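Local atomic coordinates of uncharacterized protein (Bacteroides ovatus, PDB entry 3P02), a protein that is of unknown function but joins an N-terminal DUF4973 domain of the E-set clan to a BT_3044-like C-terminal domain. Residues R30-S34 / V187-S191; L56-R62 / P125-D131; L66-N70 / Y81-L85; S158-S164 / S180-L185; Y266-S270 / G293-V297. One frame throughout, in Å; residues are numbered along the deposited sequence.

Contact 1 (R30-S34 / V187-S191)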
# COMPACT_ATOMS: atom_id res chain seq x y z
N ARG A 30 5.99 -7.56 -2.30
CA ARG A 30 6.89 -7.69 -1.15
C ARG A 30 8.18 -6.92 -1.34
O ARG A 30 8.84 -7.08 -2.36
CB ARG A 30 7.23 -9.15 -0.84
CG ARG A 30 8.10 -9.23 0.43
CD ARG A 30 8.45 -10.62 0.82
NE ARG A 30 7.36 -11.29 1.54
CZ ARG A 30 7.15 -11.22 2.85
NH1 ARG A 30 7.83 -10.36 3.60
NH2 ARG A 30 6.18 -11.94 3.40
N TYR A 31 8.55 -6.13 -0.32
CA TYR A 31 9.84 -5.48 -0.24
C TYR A 31 10.77 -6.44 0.53
O TYR A 31 10.69 -6.55 1.77
CB TYR A 31 9.78 -4.10 0.46
CG TYR A 31 10.82 -3.11 -0.05
CD1 TYR A 31 12.18 -3.40 -0.01
CD2 TYR A 31 10.44 -1.87 -0.55
CE1 TYR A 31 13.13 -2.50 -0.50
CE2 TYR A 31 11.37 -0.97 -1.05
CZ TYR A 31 12.72 -1.27 -0.99
OH TYR A 31 13.63 -0.37 -1.50
N ALA A 32 11.57 -7.20 -0.22
CA ALA A 32 12.57 -8.11 0.36
C ALA A 32 13.96 -7.45 0.15
O ALA A 32 14.08 -6.25 0.46
CB ALA A 32 12.46 -9.47 -0.30
N ASN A 33 14.98 -8.17 -0.40
CA ASN A 33 16.25 -7.52 -0.73
C ASN A 33 15.98 -6.47 -1.82
O ASN A 33 16.59 -5.40 -1.83
CB ASN A 33 17.29 -8.55 -1.19
CG ASN A 33 17.85 -9.45 -0.11
OD1 ASN A 33 17.83 -9.14 1.09
ND2 ASN A 33 18.44 -10.58 -0.52
N SER A 34 14.99 -6.78 -2.67
CA SER A 34 14.47 -5.92 -3.73
C SER A 34 12.95 -5.95 -3.63
O SER A 34 12.41 -6.83 -2.97
CB SER A 34 14.95 -6.40 -5.11
OG SER A 34 14.39 -7.66 -5.46
N VAL A 187 6.04 1.11 4.15
CA VAL A 187 7.32 0.47 3.85
C VAL A 187 8.39 1.41 3.31
O VAL A 187 8.14 2.17 2.38
CB VAL A 187 7.04 -0.68 2.83
CG1 VAL A 187 8.35 -1.30 2.31
CG2 VAL A 187 6.14 -1.76 3.43
N VAL A 188 9.64 1.26 3.82
CA VAL A 188 10.81 1.94 3.28
C VAL A 188 11.73 0.84 2.67
O VAL A 188 12.11 0.92 1.50
CB VAL A 188 11.55 2.80 4.34
CG1 VAL A 188 12.68 3.60 3.70
CG2 VAL A 188 10.56 3.75 5.06
N THR A 189 12.11 -0.16 3.50
CA THR A 189 12.93 -1.30 3.05
C THR A 189 12.30 -2.58 3.60
O THR A 189 11.16 -2.55 4.07
CB THR A 189 14.40 -1.14 3.52
OG1 THR A 189 14.43 -1.26 4.95
CG2 THR A 189 15.05 0.18 3.09
N ASP A 190 13.05 -3.69 3.62
CA ASP A 190 12.49 -4.90 4.22
C ASP A 190 12.44 -4.80 5.77
O ASP A 190 11.69 -5.56 6.38
CB ASP A 190 13.27 -6.16 3.79
CG ASP A 190 14.75 -6.20 4.18
OD1 ASP A 190 15.30 -5.15 4.53
OD2 ASP A 190 15.38 -7.26 3.99
N SER A 191 13.22 -3.88 6.39
CA SER A 191 13.27 -3.79 7.86
C SER A 191 12.89 -2.41 8.40
O SER A 191 12.68 -2.27 9.61
CB SER A 191 14.67 -4.15 8.37
OG SER A 191 15.66 -3.20 8.00
O HOH W 1 14.72 2.32 0.01
O HOH W 2 15.39 -4.17 1.68
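The ring of Tyr31 carries one face against the backbone of the 187-191 loop. Thr189 CA sits over that face, 3.9 Å from the ring centroid and 16° off the normal, a CH-pi contact, and Val188 C lies over the same face nearer the rim. Val187 CG1 and Asp190 N approach obliquely, the former 3.6 Å from Tyr31 CD2. The loop that meets the ring contains an ST turn, in which Thr189 OG1 accepts from Ser191 N at 3.2 Å; the same hydroxyl oxygen is hydrogen-bonded to Ile192 N. Loop thus meets loop across the junction of the DUF4973 and BT_3044-like regions, an example of an aromatic ring packing on a turn whose own bonds hold its shape. Val187 presents CG1 because that branch lies opposite its backbone N (chi1 173°). At the far end of the ring the hydroxyl turns to a third element, Gly115 N, with which it is hydrogen-bonded, and Leu153 of strand 146-154 touches both Tyr31 and Val187. No direct hydrogen bond joins the two loops. Asp190 CB instead rests near two carbonyl oxygens, 3.3 Å from Tyr31 O and 3.4 Å from Ala32 O. Water completes the seam: one molecule donates to Ala32 O at 2.7 Å and accepts from Asp190 N at 3.1 Å.

Contact 2 (L56-R62 / P125-D131). With EDO (1,2-ethanediol), chain E.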
# COMPACT_ATOMS: atom_id res chain seq x y z
N LEU A 56 -3.92 -8.45 -32.95
CA LEU A 56 -2.72 -7.75 -32.48
C LEU A 56 -3.21 -6.64 -31.53
O LEU A 56 -3.86 -5.67 -31.93
CB LEU A 56 -1.82 -7.24 -33.61
CG LEU A 56 -0.45 -6.64 -33.18
CD1 LEU A 56 0.43 -7.66 -32.44
CD2 LEU A 56 0.31 -6.11 -34.39
N VAL A 57 -2.94 -6.85 -30.25
CA VAL A 57 -3.43 -6.00 -29.18
C VAL A 57 -2.35 -5.05 -28.71
O VAL A 57 -1.19 -5.47 -28.63
CB VAL A 57 -3.90 -6.93 -28.03
CG1 VAL A 57 -4.66 -6.15 -26.99
CG2 VAL A 57 -4.79 -8.05 -28.58
N SER A 58 -2.72 -3.78 -28.45
CA SER A 58 -1.78 -2.80 -27.93
C SER A 58 -2.17 -2.38 -26.53
O SER A 58 -3.36 -2.33 -26.20
CB SER A 58 -1.67 -1.58 -28.85
OG SER A 58 -2.71 -0.64 -28.66
N PHE A 59 -1.17 -2.10 -25.71
CA PHE A 59 -1.35 -1.67 -24.32
C PHE A 59 -0.60 -0.40 -24.13
O PHE A 59 0.56 -0.29 -24.55
CB PHE A 59 -0.82 -2.73 -23.35
CG PHE A 59 -1.42 -4.10 -23.57
CD1 PHE A 59 -2.67 -4.41 -23.05
CD2 PHE A 59 -0.72 -5.08 -24.26
CE1 PHE A 59 -3.21 -5.69 -23.22
CE2 PHE A 59 -1.28 -6.34 -24.46
CZ PHE A 59 -2.52 -6.64 -23.95
N SER A 60 -1.23 0.57 -23.50
CA SER A 60 -0.54 1.82 -23.30
C SER A 60 -0.92 2.45 -22.01
O SER A 60 -2.02 2.22 -21.49
CB SER A 60 -0.87 2.79 -24.44
OG SER A 60 -2.22 3.20 -24.38
N LEU A 61 -0.02 3.29 -21.52
CA LEU A 61 -0.29 4.14 -20.38
C LEU A 61 -1.39 5.10 -20.82
O LEU A 61 -1.26 5.71 -21.90
CB LEU A 61 1.01 4.87 -20.03
CG LEU A 61 0.90 5.96 -18.98
CD1 LEU A 61 0.80 5.36 -17.60
CD2 LEU A 61 2.09 6.89 -19.08
N ARG A 62 -2.49 5.18 -20.07
CA ARG A 62 -3.62 6.02 -20.45
C ARG A 62 -3.49 7.37 -19.71
O ARG A 62 -3.71 7.47 -18.50
CB ARG A 62 -4.92 5.26 -20.17
CG ARG A 62 -6.15 5.88 -20.76
CD ARG A 62 -6.11 6.11 -22.26
NE ARG A 62 -7.10 7.16 -22.52
CZ ARG A 62 -7.61 7.47 -23.71
NH1 ARG A 62 -7.27 6.77 -24.80
NH2 ARG A 62 -8.48 8.47 -23.82
N PRO A 125 -2.31 3.55 -14.85
CA PRO A 125 -3.54 3.43 -15.65
C PRO A 125 -3.21 2.86 -17.04
O PRO A 125 -2.38 3.42 -17.75
CB PRO A 125 -4.05 4.88 -15.69
CG PRO A 125 -2.79 5.72 -15.73
CD PRO A 125 -1.71 4.90 -14.98
N LEU A 126 -3.82 1.74 -17.41
CA LEU A 126 -3.49 1.07 -18.67
C LEU A 126 -4.69 0.83 -19.51
O LEU A 126 -5.69 0.35 -18.98
CB LEU A 126 -2.88 -0.33 -18.38
CG LEU A 126 -1.70 -0.37 -17.46
CD1 LEU A 126 -1.32 -1.80 -17.15
CD2 LEU A 126 -0.52 0.34 -18.09
N LYS A 127 -4.59 1.05 -20.82
CA LYS A 127 -5.72 0.76 -21.69
C LYS A 127 -5.31 -0.24 -22.75
O LYS A 127 -4.19 -0.19 -23.24
CB LYS A 127 -6.24 2.06 -22.36
CG LYS A 127 -7.47 1.82 -23.25
CD LYS A 127 -8.10 3.10 -23.77
CE LYS A 127 -9.34 2.77 -24.57
NZ LYS A 127 -9.94 4.00 -25.19
N VAL A 128 -6.24 -1.12 -23.11
CA VAL A 128 -6.05 -2.11 -24.17
C VAL A 128 -6.84 -1.62 -25.40
O VAL A 128 -7.97 -1.13 -25.25
CB VAL A 128 -6.42 -3.57 -23.72
CG1 VAL A 128 -7.86 -3.69 -23.23
CG2 VAL A 128 -6.13 -4.57 -24.84
N CYS A 129 -6.23 -1.75 -26.61
CA CYS A 129 -6.77 -1.30 -27.89
C CYS A 129 -6.36 -2.27 -29.01
O CYS A 129 -5.48 -3.08 -28.80
CB CYS A 129 -6.25 0.11 -28.17
SG CYS A 129 -7.19 1.05 -29.39
N GLU A 130 -6.93 -2.11 -30.18
CA GLU A 130 -6.57 -2.78 -31.42
C GLU A 130 -6.44 -1.66 -32.42
O GLU A 130 -7.35 -0.83 -32.49
CB GLU A 130 -7.61 -3.81 -31.87
CG GLU A 130 -7.61 -5.07 -31.04
CD GLU A 130 -8.65 -6.03 -31.55
OE1 GLU A 130 -9.85 -5.85 -31.23
OE2 GLU A 130 -8.27 -6.92 -32.34
N ASP A 131 -5.22 -1.48 -32.95
CA ASP A 131 -4.90 -0.38 -33.86
C ASP A 131 -5.33 -0.71 -35.29
O ASP A 131 -6.43 -0.31 -35.69
CB ASP A 131 -3.40 -0.02 -33.80
CG ASP A 131 -2.94 0.65 -32.51
OD1 ASP A 131 -3.81 1.13 -31.74
OD2 ASP A 131 -1.71 0.72 -32.29
C1 EDO E . -7.64 4.69 -27.44
O1 EDO E . -9.01 4.86 -27.82
C2 EDO E . -6.71 4.95 -28.62
O2 EDO E . -5.37 4.66 -28.21
O HOH W 3 -6.34 -7.11 -34.11
O HOH W 4 -3.00 -2.96 -32.04
O HOH W 5 -3.70 1.00 -25.86
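Lys127 and Arg62 run alongside each other, two cationic chains sharing their aliphatic lengths. Lys127 CB lies 4.1 Å from both Arg62 CB and Arg62 CD. With CG opposite the backbone N (chi1 -178°) and every later torsion extended, the chain brings CD to 3.9 Å from Arg62 CD. CE comes next, beside C1 of a 1,2-ethanediol probably taken from the crystallisation liquor, and NZ makes a weak hydrogen bond of 2.9 Å to O1 of that molecule. The stronger protein partner of NZ is Tyr136 O. Arg62 NH1 is 3.9 Å from Lys127 NZ, a proximity of like charges probably eased by the salt bridge of Arg62 NE to Asp64. With an alanine in place of Lys127, the Arg62 chain would probably lose the carbons beyond CB that it lies along, and Tyr136 O its ammonium donor. Beneath these chains is an antiparallel ladder in which Ser58 with Cys129 and Ser60 with Lys127 are hydrogen-bonded pairs; Arg62 N extends it to Pro125 O at 2.9 Å. On the face opposite Lys127, Phe59 CE1 meets Val128 CB at 3.9 Å; at the end of the ladder Leu61 CD1 lies 3.7 Å from Pro125 CD. In the sheet, strand 95-98 pairs with the outer side of 55-61 and strand 146-154 with that of 122-130, while strands 13-15 and 104-112 pack over the face of Phe59 and Val128.

Contact 3 (L66-N70 / Y81-L85)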
# COMPACT_ATOMS: atom_id res chain seq x y z
N LEU A 66 -6.29 9.09 -14.68
CA LEU A 66 -6.15 9.49 -13.29
C LEU A 66 -6.78 10.79 -12.97
O LEU A 66 -7.34 10.91 -11.87
CB LEU A 66 -4.69 9.53 -12.84
CG LEU A 66 -4.00 8.17 -12.78
CD1 LEU A 66 -2.59 8.34 -12.25
CD2 LEU A 66 -4.84 7.15 -11.94
N ASP A 67 -6.69 11.79 -13.88
CA ASP A 67 -7.30 13.08 -13.55
C ASP A 67 -8.80 12.92 -13.36
O ASP A 67 -9.36 13.55 -12.47
CB ASP A 67 -7.00 14.15 -14.62
CG ASP A 67 -5.54 14.58 -14.68
OD1 ASP A 67 -4.85 14.51 -13.64
OD2 ASP A 67 -5.09 15.00 -15.77
N ILE A 68 -9.45 12.08 -14.16
CA ILE A 68 -10.90 11.85 -14.05
C ILE A 68 -11.22 11.03 -12.80
O ILE A 68 -12.06 11.46 -12.00
CB ILE A 68 -11.40 11.18 -15.35
CG1 ILE A 68 -11.28 12.19 -16.49
CG2 ILE A 68 -12.86 10.70 -15.18
CD1 ILE A 68 -11.46 11.52 -17.92
N LEU A 69 -10.55 9.88 -12.62
CA LEU A 69 -10.77 9.03 -11.46
C LEU A 69 -10.56 9.84 -10.16
O LEU A 69 -11.40 9.79 -9.26
CB LEU A 69 -9.80 7.82 -11.49
CG LEU A 69 -9.82 6.88 -10.28
CD1 LEU A 69 -11.07 6.00 -10.28
CD2 LEU A 69 -8.55 6.03 -10.23
N ASN A 70 -9.47 10.61 -10.09
CA ASN A 70 -9.18 11.41 -8.88
C ASN A 70 -10.30 12.38 -8.56
O ASN A 70 -10.73 12.44 -7.41
CB ASN A 70 -7.87 12.18 -9.07
CG ASN A 70 -6.67 11.31 -8.81
OD1 ASN A 70 -6.72 10.38 -8.02
ND2 ASN A 70 -5.56 11.62 -9.48
N TYR A 81 -5.23 12.34 -3.99
CA TYR A 81 -5.13 11.84 -5.37
C TYR A 81 -4.06 10.79 -5.57
O TYR A 81 -2.97 10.85 -4.98
CB TYR A 81 -4.83 12.99 -6.33
CG TYR A 81 -5.95 13.98 -6.60
CD1 TYR A 81 -7.15 13.92 -5.90
CD2 TYR A 81 -5.81 14.96 -7.58
CE1 TYR A 81 -8.19 14.83 -6.17
CE2 TYR A 81 -6.81 15.89 -7.82
CZ TYR A 81 -8.01 15.80 -7.14
OH TYR A 81 -9.01 16.71 -7.43
N PHE A 82 -4.36 9.88 -6.49
CA PHE A 82 -3.37 8.92 -6.98
C PHE A 82 -2.44 9.70 -7.88
O PHE A 82 -2.89 10.54 -8.67
CB PHE A 82 -4.04 7.79 -7.79
CG PHE A 82 -4.93 6.89 -6.99
CD1 PHE A 82 -4.41 5.86 -6.23
CD2 PHE A 82 -6.31 7.03 -7.05
CE1 PHE A 82 -5.25 5.02 -5.48
CE2 PHE A 82 -7.15 6.19 -6.32
CZ PHE A 82 -6.61 5.20 -5.53
N ARG A 83 -1.15 9.40 -7.79
CA ARG A 83 -0.13 9.96 -8.66
C ARG A 83 0.27 8.90 -9.65
O ARG A 83 0.31 7.73 -9.29
CB ARG A 83 1.10 10.39 -7.84
CG ARG A 83 0.78 11.51 -6.84
CD ARG A 83 1.99 11.91 -6.01
NE ARG A 83 3.10 12.38 -6.85
CZ ARG A 83 4.29 12.75 -6.37
NH1 ARG A 83 4.53 12.71 -5.07
NH2 ARG A 83 5.24 13.15 -7.20
N GLU A 84 0.56 9.30 -10.90
CA GLU A 84 0.99 8.33 -11.88
C GLU A 84 2.30 7.69 -11.46
O GLU A 84 3.27 8.39 -11.16
CB GLU A 84 1.13 8.98 -13.27
CG GLU A 84 1.55 7.99 -14.34
CD GLU A 84 1.81 8.66 -15.68
OE1 GLU A 84 0.98 9.49 -16.10
OE2 GLU A 84 2.86 8.38 -16.30
N LEU A 85 2.34 6.35 -11.46
CA LEU A 85 3.56 5.65 -11.11
C LEU A 85 4.66 5.96 -12.16
O LEU A 85 4.44 5.69 -13.36
CB LEU A 85 3.28 4.13 -11.06
CG LEU A 85 4.49 3.25 -10.69
CD1 LEU A 85 4.93 3.52 -9.25
CD2 LEU A 85 4.16 1.77 -10.85
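Asn70 and Tyr81 each carry CG opposite their own carbonyl carbon, with chi1 of -80° and -71°, and these choices lay the asparagine side chain flat over the tyrosine, CB above the ring centre and the amide over its CB-CG end. The two planes are 6° apart, a stacked pair, and Asn70 CB is 3.6 Å from the Tyr81 ring centroid in a CH-pi contact. Laid flat in this way, the amide extends past the ring to the backbone of the next residue, Phe82, and uses both its ends there. Asn70 OD1 accepts from Phe82 N at 2.9 Å, the donor tilted out of the amide's carbonyl plane, whereas Asn70 ND2 gives to Phe82 O at 3.0 Å, in the carbonyl plane and on a lone pair. The principle is that one side-chain amide can satisfy the backbone N-H and C=O of a single residue, much as a neighbouring strand would. OD1 also meets the edge of the Phe82 ring, 3.5 Å from CD2. Along the helix, Leu69 CD2 is 4.0 Å from Phe82 CD2, and Leu66 CD1 packs against the backbone at Glu84, 3.6 Å from Glu84 N. Elsewhere the Tyr81 hydroxyl is hydrogen-bonded to Gly75 O, and Phe82 makes a cation-pi contact with Lys121. A leucine in place of Asn70 is likely to leave both Phe82 N and Phe82 O without their mates. Two bonds plus a stack hold the buried amide flat and fix its rotation, so helix 65-74 is tied to the backbone of Phe82 by directional polar contacts as well as by hydrophobic ones.

Contact 4 (S158-S164 / S180-L185). With EDO (1,2-ethanediol), chain C.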
# COMPACT_ATOMS: atom_id res chain seq x y z
N SER A 158 5.02 -4.65 8.20
CA SER A 158 4.18 -3.55 7.73
C SER A 158 2.69 -3.80 7.86
O SER A 158 2.23 -4.90 8.15
CB SER A 158 4.51 -3.25 6.27
OG SER A 158 4.11 -4.33 5.44
N GLY A 159 1.92 -2.75 7.60
CA GLY A 159 0.48 -2.88 7.52
C GLY A 159 -0.29 -2.26 8.64
O GLY A 159 0.16 -1.30 9.28
N ARG A 160 -1.47 -2.80 8.87
CA ARG A 160 -2.45 -2.23 9.79
C ARG A 160 -2.22 -2.73 11.20
O ARG A 160 -2.67 -3.82 11.54
CB ARG A 160 -3.88 -2.51 9.30
CG ARG A 160 -4.12 -1.91 7.90
CD ARG A 160 -5.55 -2.10 7.42
NE ARG A 160 -5.88 -3.50 7.25
CZ ARG A 160 -6.68 -4.21 8.05
NH1 ARG A 160 -7.21 -3.67 9.14
NH2 ARG A 160 -6.93 -5.49 7.77
N PHE A 161 -1.57 -1.92 12.04
CA PHE A 161 -1.35 -2.32 13.43
C PHE A 161 -2.40 -1.73 14.35
O PHE A 161 -2.96 -0.68 14.05
CB PHE A 161 0.04 -1.79 13.92
CG PHE A 161 1.20 -2.65 13.52
CD1 PHE A 161 1.46 -2.92 12.17
CD2 PHE A 161 2.04 -3.19 14.47
CE1 PHE A 161 2.53 -3.75 11.80
CE2 PHE A 161 3.13 -3.98 14.10
CZ PHE A 161 3.37 -4.26 12.76
N SER A 162 -2.64 -2.41 15.49
CA SER A 162 -3.50 -1.85 16.54
C SER A 162 -2.75 -0.67 17.15
O SER A 162 -1.59 -0.82 17.57
CB SER A 162 -3.83 -2.88 17.61
OG SER A 162 -4.54 -3.98 17.07
N GLY A 163 -3.40 0.49 17.22
CA GLY A 163 -2.74 1.68 17.77
C GLY A 163 -3.28 2.18 19.09
O GLY A 163 -2.82 3.22 19.58
N SER A 164 -4.31 1.50 19.65
CA SER A 164 -4.97 2.00 20.88
C SER A 164 -4.06 2.09 22.11
O SER A 164 -4.42 2.78 23.07
CB SER A 164 -6.20 1.17 21.22
OG SER A 164 -7.16 1.27 20.17
N SER A 180 -5.33 6.37 18.05
CA SER A 180 -5.96 5.84 16.84
C SER A 180 -6.10 4.35 16.97
O SER A 180 -5.12 3.69 17.35
CB SER A 180 -5.11 6.18 15.62
OG SER A 180 -4.95 7.59 15.50
N THR A 181 -7.27 3.80 16.61
CA THR A 181 -7.48 2.35 16.72
C THR A 181 -6.55 1.60 15.79
O THR A 181 -6.09 0.50 16.16
CB THR A 181 -8.94 1.94 16.46
OG1 THR A 181 -9.31 2.27 15.13
CG2 THR A 181 -9.91 2.53 17.45
N GLU A 182 -6.27 2.18 14.61
CA GLU A 182 -5.36 1.58 13.65
C GLU A 182 -4.26 2.56 13.29
O GLU A 182 -4.55 3.75 13.08
CB GLU A 182 -6.15 1.18 12.40
CG GLU A 182 -5.34 0.43 11.38
CD GLU A 182 -6.21 0.01 10.22
OE1 GLU A 182 -6.94 -1.00 10.35
OE2 GLU A 182 -6.20 0.72 9.19
N ILE A 183 -3.03 2.08 13.22
CA ILE A 183 -1.88 2.85 12.79
C ILE A 183 -1.22 2.02 11.69
O ILE A 183 -0.83 0.88 11.94
CB ILE A 183 -0.91 3.19 13.93
CG1 ILE A 183 -1.57 4.24 14.89
CG2 ILE A 183 0.44 3.72 13.35
CD1 ILE A 183 -0.75 4.61 16.08
N LYS A 184 -1.15 2.59 10.49
CA LYS A 184 -0.50 1.89 9.37
C LYS A 184 1.00 2.09 9.40
O LYS A 184 1.49 3.23 9.56
CB LYS A 184 -1.03 2.41 8.04
CG LYS A 184 -0.79 1.44 6.87
CD LYS A 184 -1.52 1.86 5.59
CE LYS A 184 -3.02 1.83 5.69
NZ LYS A 184 -3.66 1.92 4.35
N LEU A 185 1.75 1.00 9.21
CA LEU A 185 3.21 1.04 9.09
C LEU A 185 3.50 0.90 7.60
O LEU A 185 3.18 -0.14 7.00
CB LEU A 185 3.88 -0.08 9.94
CG LEU A 185 4.22 0.30 11.41
CD1 LEU A 185 3.14 1.08 12.10
CD2 LEU A 185 4.73 -0.90 12.23
C1 EDO C . -5.24 -3.97 13.75
O1 EDO C . -4.39 -4.86 13.04
C2 EDO C . -6.66 -4.14 13.24
O2 EDO C . -7.06 -5.51 13.33
O HOH W 6 -2.53 5.77 18.72
O HOH W 7 -6.37 -0.75 18.55
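Arg160 reaches across to Glu182 in a salt bridge, NH1 to OE1 at 2.9 Å. The oxygen lies in the guanidinium plane, at its edge, yet is itself met from above the carboxylate plane, the two planes being 56° apart. On the other face of the sheet Leu185 CD2 sits over the centre of the Phe161 ring, 3.6 Å from the centroid, a CH-pi contact between side chains crossing at about a right angle. Both pairs are set in place by an antiparallel ladder, with Gly159 and Leu185 and then Phe161 and Ile183 as hydrogen-bonded pairs. Beyond it Gly163 N gives to Thr181 O at 2.9 Å. A CB on Gly163 would clash with Ser180 O and Ile183 CG1, which makes glycine the residue that fits. Further out, water joins Gly163 O to Ser180 N, and the far side of Arg160 is held by NE to Trp317 O at the C terminus. Strand 159-162 pairs with 182-187, which is followed by 192-196, and Ser162 bonds on its other side to Ser296 of strand 287-302; Phe161 and Leu185 face inward onto Ile269 of strand 262-278, while Phe161 and Ile183 touch Leu295 of strand 287-302.

Contact 5 (Y266-S270 / G293-V297)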
# COMPACT_ATOMS: atom_id res chain seq x y z
N TYR A 266 2.23 -12.82 15.36
CA TYR A 266 2.12 -11.64 16.23
C TYR A 266 3.40 -10.86 16.26
O TYR A 266 4.48 -11.44 16.37
CB TYR A 266 1.77 -12.08 17.68
CG TYR A 266 0.66 -13.10 17.77
CD1 TYR A 266 -0.67 -12.73 17.61
CD2 TYR A 266 0.94 -14.44 18.03
CE1 TYR A 266 -1.70 -13.67 17.69
CE2 TYR A 266 -0.08 -15.38 18.14
CZ TYR A 266 -1.40 -14.99 17.98
OH TYR A 266 -2.39 -15.94 18.07
N ILE A 267 3.28 -9.53 16.12
CA ILE A 267 4.42 -8.63 16.29
C ILE A 267 3.98 -7.64 17.33
O ILE A 267 2.93 -7.00 17.17
CB ILE A 267 4.91 -7.94 15.00
CG1 ILE A 267 5.30 -9.00 13.96
CG2 ILE A 267 6.15 -7.04 15.31
CD1 ILE A 267 5.57 -8.41 12.57
N VAL A 268 4.75 -7.51 18.41
CA VAL A 268 4.39 -6.56 19.45
C VAL A 268 5.57 -5.63 19.64
O VAL A 268 6.67 -6.09 19.89
CB VAL A 268 3.95 -7.24 20.78
CG1 VAL A 268 3.56 -6.18 21.82
CG2 VAL A 268 2.79 -8.21 20.56
N ILE A 269 5.33 -4.33 19.47
CA ILE A 269 6.34 -3.27 19.65
C ILE A 269 6.08 -2.60 20.98
O ILE A 269 4.95 -2.19 21.25
CB ILE A 269 6.29 -2.24 18.48
CG1 ILE A 269 6.45 -2.93 17.07
CG2 ILE A 269 7.30 -1.11 18.68
CD1 ILE A 269 6.01 -2.04 15.92
N SER A 270 7.12 -2.43 21.79
CA SER A 270 6.97 -1.78 23.10
C SER A 270 8.01 -0.70 23.29
O SER A 270 8.87 -0.51 22.43
CB SER A 270 7.09 -2.81 24.23
OG SER A 270 6.13 -3.85 24.12
N GLY A 293 3.88 4.29 24.55
CA GLY A 293 3.19 3.01 24.61
C GLY A 293 3.76 2.02 23.63
O GLY A 293 4.98 1.91 23.47
N GLY A 294 2.86 1.31 22.97
CA GLY A 294 3.26 0.29 22.02
C GLY A 294 2.26 0.08 20.92
O GLY A 294 1.23 0.76 20.83
N LEU A 295 2.64 -0.81 20.01
CA LEU A 295 1.86 -1.19 18.82
C LEU A 295 1.85 -2.68 18.67
O LEU A 295 2.78 -3.34 19.10
CB LEU A 295 2.50 -0.58 17.57
CG LEU A 295 2.59 0.96 17.54
CD1 LEU A 295 3.46 1.44 16.37
CD2 LEU A 295 1.20 1.60 17.42
N SER A 296 0.83 -3.22 18.02
CA SER A 296 0.82 -4.65 17.80
C SER A 296 0.07 -5.00 16.54
O SER A 296 -0.81 -4.26 16.09
CB SER A 296 0.22 -5.40 18.99
OG SER A 296 -1.13 -5.06 19.21
N VAL A 297 0.46 -6.14 15.95
CA VAL A 297 -0.27 -6.69 14.82
C VAL A 297 -0.53 -8.17 15.12
O VAL A 297 0.33 -8.86 15.69
CB VAL A 297 0.41 -6.45 13.44
CG1 VAL A 297 1.67 -7.29 13.26
CG2 VAL A 297 -0.57 -6.71 12.28
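Ile267 and Ile269 pair with Val297 and Leu295 by two hydrogen bonds each, and these four bonds carry the backbone part of the contact. Ile267 N gives to Val297 O at 3.1 Å and takes back through its own O, from Val297 N at 2.9 Å; Ile269 N gives to Leu295 O at 2.8 Å, and Leu295 N returns a bond to Ile269 O. Two weaker CA-H...O contacts fill the steps between, from Tyr266 CA to Val297 O and, shorter, from Ser296 CA to Ile267 O at 3.2 Å. Tyr266 also turns its ring edge to Val297 O and its hydroxyl to Glu254, with which it is hydrogen-bonded. The strands run antiparallel, with 176° between their directions.

Apolar contacts lie on the buried face. Ile267 and Val297 project together from adjacent strands, with CB of the isoleucine 3.7 Å from CG1 of the valine. That branch of Val297 lies between its backbone N and carbonyl carbon (chi1 71°), which turns it to Ile267. Ile269 CD1 reaches Leu295 CB at 4.1 Å. On the opposite face Val268 CG2 and Ser296 CB meet at 4.1 Å.

Steric limits mark the corner at Gly293 and Gly294, within strand 287-302. A CB on Gly294 would press on Ile269 O, and at the backbone angles of Gly293 a side chain would crowd the preceding carbonyl oxygen. The arrangement is a long antiparallel beta hairpin, 262-278 with 287-302, bent at Gly293, whose isoleucines, leucine and valine line the inner face of the curved sheet of the C-terminal domain.

Overall arrangement
From the N terminus, contact 1 opens first, at 30-34, and its loop closes only at 187-191, joining the two family regions. Contacts 2, 3 and 4 all nest inside that loop. Contact 2 links neighbouring strands of the N-terminal sheet and encloses contact 3, which brings helix 65-74 to the same sheet; the two touch where Leu66 meets Pro125. Contact 4 follows in series and lies in the C-terminal family region, touching contact 1 through Ser158 and Val187. Contact 5 comes after all of these, yet lies about 9 Å from contact 4, centre to centre. There Ser162 probably hydrogen-bonds to Ser296, consistent with a sheet that curls back on itself.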